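Local coordinates for protein transcriptional regulator nlh2 (Aquifex aeolicus, PDB 4G3V) that probably acts as a regulator of sigma54-dependent transcription, its GAF domain serving as the regulatory module that controls activation, at residues H113-A118 and V129-K134. Sequence-based numbering, arbitrary orientation.
Sequences HALIAA and VITIFK
Residues 113-118 and 129-134 run antiparallel as neighbouring strands, their axes 4.7 Å apart at the closest and their directions 164° from each other. Three hydrogen-bonded pairs, A114 with K134, I116 with I132 and A118 with I130, each exchange two N-H to O=C bonds and alternate with the non-hydrogen-bonded pairs L115–F133 and A117–T131. The bond from A114 N to K134 O is nearly straight at N-H (177°), yet its donor stands above the carbonyl plane. Between these bonds, CA-H...O contacts add to the pairing, as where F133 CA lies 3.2 Å from A114 O.

The two segments belong to the beta hairpin of strands 113-122 and 125-135 in the central antiparallel sheet of the GAF fold, flanked by strands 88-90 and 44-51. They are a clear example of how an antiparallel pair sends alternate residues to two different layers: L115 and A117 meet I77 and V81 of helix 76-84, whereas I116 on the opposite face reaches L142 and I149 of helix 139-162.

On the first face, L115 extends with CG anti to its backbone N (chi1 -174°), alongside F133, so that L115 CG lies 4.2 Å from the centroid of the phenyl ring in an off-centre CH-pi contact. The leucine forks: CD1 meets F133 CZ at 3.6 Å, while CD2 touches T131 CG2 at 3.9 Å. An alanine in place of L115 would probably loosen this face, because both methyl contacts and the CH-pi contact would be lost. Farther along, A117 CB packs against T131 OG1 at 3.5 Å, a hydroxyl hydrogen-bonded to T78 of helix 76-84.

On the other face, I132 holds CG1 in the crowded position between its backbone N and carbonyl carbon, which brings CG1 to 4.0 Å from I116 CB. The K134 chain is extended up to its final bend, and its NZ hydrogen-bonds to L40 O.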
loop_
_atom_site.group_PDB
_atom_site.type_symbol
_atom_site.label_atom_id
_atom_site.label_comp_id
_atom_site.label_asym_id
_atom_site.label_seq_id
_atom_site.Cartn_x
_atom_site.Cartn_y
_atom_site.Cartn_z
ATOM N N HIS A 113 -8.581 -18.424 -15.181
ATOM C CA HIS A 113 -8.734 -17.022 -14.782
ATOM C C HIS A 113 -9.409 -16.895 -13.431
ATOM O O HIS A 113 -10.440 -17.521 -13.179
ATOM C CB HIS A 113 -9.551 -16.233 -15.806
ATOM C CG HIS A 113 -8.740 -15.710 -16.947
ATOM N ND1 HIS A 113 -8.625 -16.385 -18.142
ATOM C CD2 HIS A 113 -7.992 -14.591 -17.072
ATOM C CE1 HIS A 113 -7.843 -15.700 -18.957
ATOM N NE2 HIS A 113 -7.445 -14.605 -18.332
ATOM N N ALA A 114 -8.822 -16.074 -12.566
ATOM C CA ALA A 114 -9.476 -15.666 -11.332
ATOM C C ALA A 114 -9.912 -14.210 -11.439
ATOM O O ALA A 114 -9.384 -13.439 -12.246
ATOM C CB ALA A 114 -8.552 -15.844 -10.154
ATOM N N LEU A 115 -10.881 -13.842 -10.609
ATOM C CA LEU A 115 -11.308 -12.464 -10.475
ATOM C C LEU A 115 -10.909 -11.995 -9.080
ATOM O O LEU A 115 -11.213 -12.660 -8.090
ATOM C CB LEU A 115 -12.826 -12.367 -10.668
ATOM C CG LEU A 115 -13.468 -10.980 -10.697
ATOM C CD1 LEU A 115 -14.897 -11.042 -11.215
ATOM C CD2 LEU A 115 -13.452 -10.343 -9.337
ATOM N N ILE A 116 -10.204 -10.875 -8.996
ATOM C CA ILE A 116 -9.941 -10.261 -7.694
ATOM C C ILE A 116 -10.502 -8.849 -7.716
ATOM O O ILE A 116 -10.172 -8.062 -8.596
ATOM C CB ILE A 116 -8.444 -10.190 -7.368
ATOM C CG1 ILE A 116 -7.846 -11.593 -7.314
ATOM C CG2 ILE A 116 -8.214 -9.450 -6.038
ATOM C CD1 ILE A 116 -6.346 -11.603 -7.151
ATOM N N ALA A 117 -11.350 -8.542 -6.746
ATOM C CA ALA A 117 -11.973 -7.237 -6.661
ATOM C C ALA A 117 -11.732 -6.686 -5.264
ATOM O O ALA A 117 -12.000 -7.368 -4.261
ATOM C CB ALA A 117 -13.460 -7.335 -6.971
ATOM N N ALA A 118 -11.206 -5.467 -5.201
ATOM C CA ALA A 118 -10.868 -4.847 -3.926
ATOM C C ALA A 118 -11.488 -3.463 -3.839
ATOM O O ALA A 118 -11.534 -2.712 -4.835
ATOM C CB ALA A 118 -9.367 -4.746 -3.758
ATOM N N VAL A 129 -14.251 0.454 -6.745
ATOM C CA VAL A 129 -13.710 -0.908 -6.700
ATOM C C VAL A 129 -12.718 -1.064 -7.835
ATOM O O VAL A 129 -12.948 -0.541 -8.929
ATOM C CB VAL A 129 -14.834 -1.966 -6.877
ATOM C CG1 VAL A 129 -14.247 -3.380 -7.021
ATOM C CG2 VAL A 129 -15.852 -1.870 -5.723
ATOM N N ILE A 130 -11.599 -1.741 -7.578
ATOM C CA ILE A 130 -10.720 -2.145 -8.672
ATOM C C ILE A 130 -10.877 -3.642 -8.833
ATOM O O ILE A 130 -10.806 -4.390 -7.853
ATOM C CB ILE A 130 -9.252 -1.754 -8.441
ATOM C CG1 ILE A 130 -8.362 -2.355 -9.532
ATOM C CG2 ILE A 130 -8.768 -2.174 -7.064
ATOM C CD1 ILE A 130 -6.910 -1.860 -9.493
ATOM N N THR A 131 -11.126 -4.062 -10.073
ATOM C CA THR A 131 -11.370 -5.456 -10.403
ATOM C C THR A 131 -10.393 -5.902 -11.482
ATOM O O THR A 131 -10.229 -5.223 -12.509
ATOM C CB THR A 131 -12.795 -5.645 -10.906
ATOM O OG1 THR A 131 -13.712 -5.318 -9.851
ATOM C CG2 THR A 131 -13.035 -7.080 -11.391
ATOM N N ILE A 132 -9.754 -7.038 -11.259
ATOM C CA ILE A 132 -8.802 -7.566 -12.229
ATOM C C ILE A 132 -9.087 -9.031 -12.526
ATOM O O ILE A 132 -9.639 -9.748 -11.697
ATOM C CB ILE A 132 -7.330 -7.409 -11.753
ATOM C CG1 ILE A 132 -6.998 -8.353 -10.605
ATOM C CG2 ILE A 132 -7.053 -5.982 -11.305
ATOM C CD1 ILE A 132 -6.320 -9.619 -11.023
ATOM N N PHE A 133 -8.704 -9.465 -13.719
ATOM C CA PHE A 133 -8.812 -10.856 -14.107
ATOM C C PHE A 133 -7.412 -11.348 -14.476
ATOM O O PHE A 133 -6.683 -10.677 -15.218
ATOM C CB PHE A 133 -9.730 -10.986 -15.314
ATOM C CG PHE A 133 -11.168 -10.676 -15.022
ATOM C CD1 PHE A 133 -11.621 -9.374 -15.031
ATOM C CD2 PHE A 133 -12.069 -11.697 -14.747
ATOM C CE1 PHE A 133 -12.942 -9.082 -14.765
ATOM C CE2 PHE A 133 -13.385 -11.416 -14.479
ATOM C CZ PHE A 133 -13.827 -10.099 -14.491
ATOM N N LYS A 134 -7.022 -12.500 -13.957
ATOM C CA LYS A 134 -5.698 -13.017 -14.226
ATOM C C LYS A 134 -5.647 -14.526 -14.001
ATOM O O LYS A 134 -6.278 -15.036 -13.084
ATOM C CB LYS A 134 -4.687 -12.324 -13.318
ATOM C CG LYS A 134 -3.261 -12.841 -13.470
ATOM C CD LYS A 134 -2.310 -12.034 -12.598
ATOM C CE LYS A 134 -0.947 -12.689 -12.502
ATOM N NZ LYS A 134 -0.259 -12.702 -13.820
#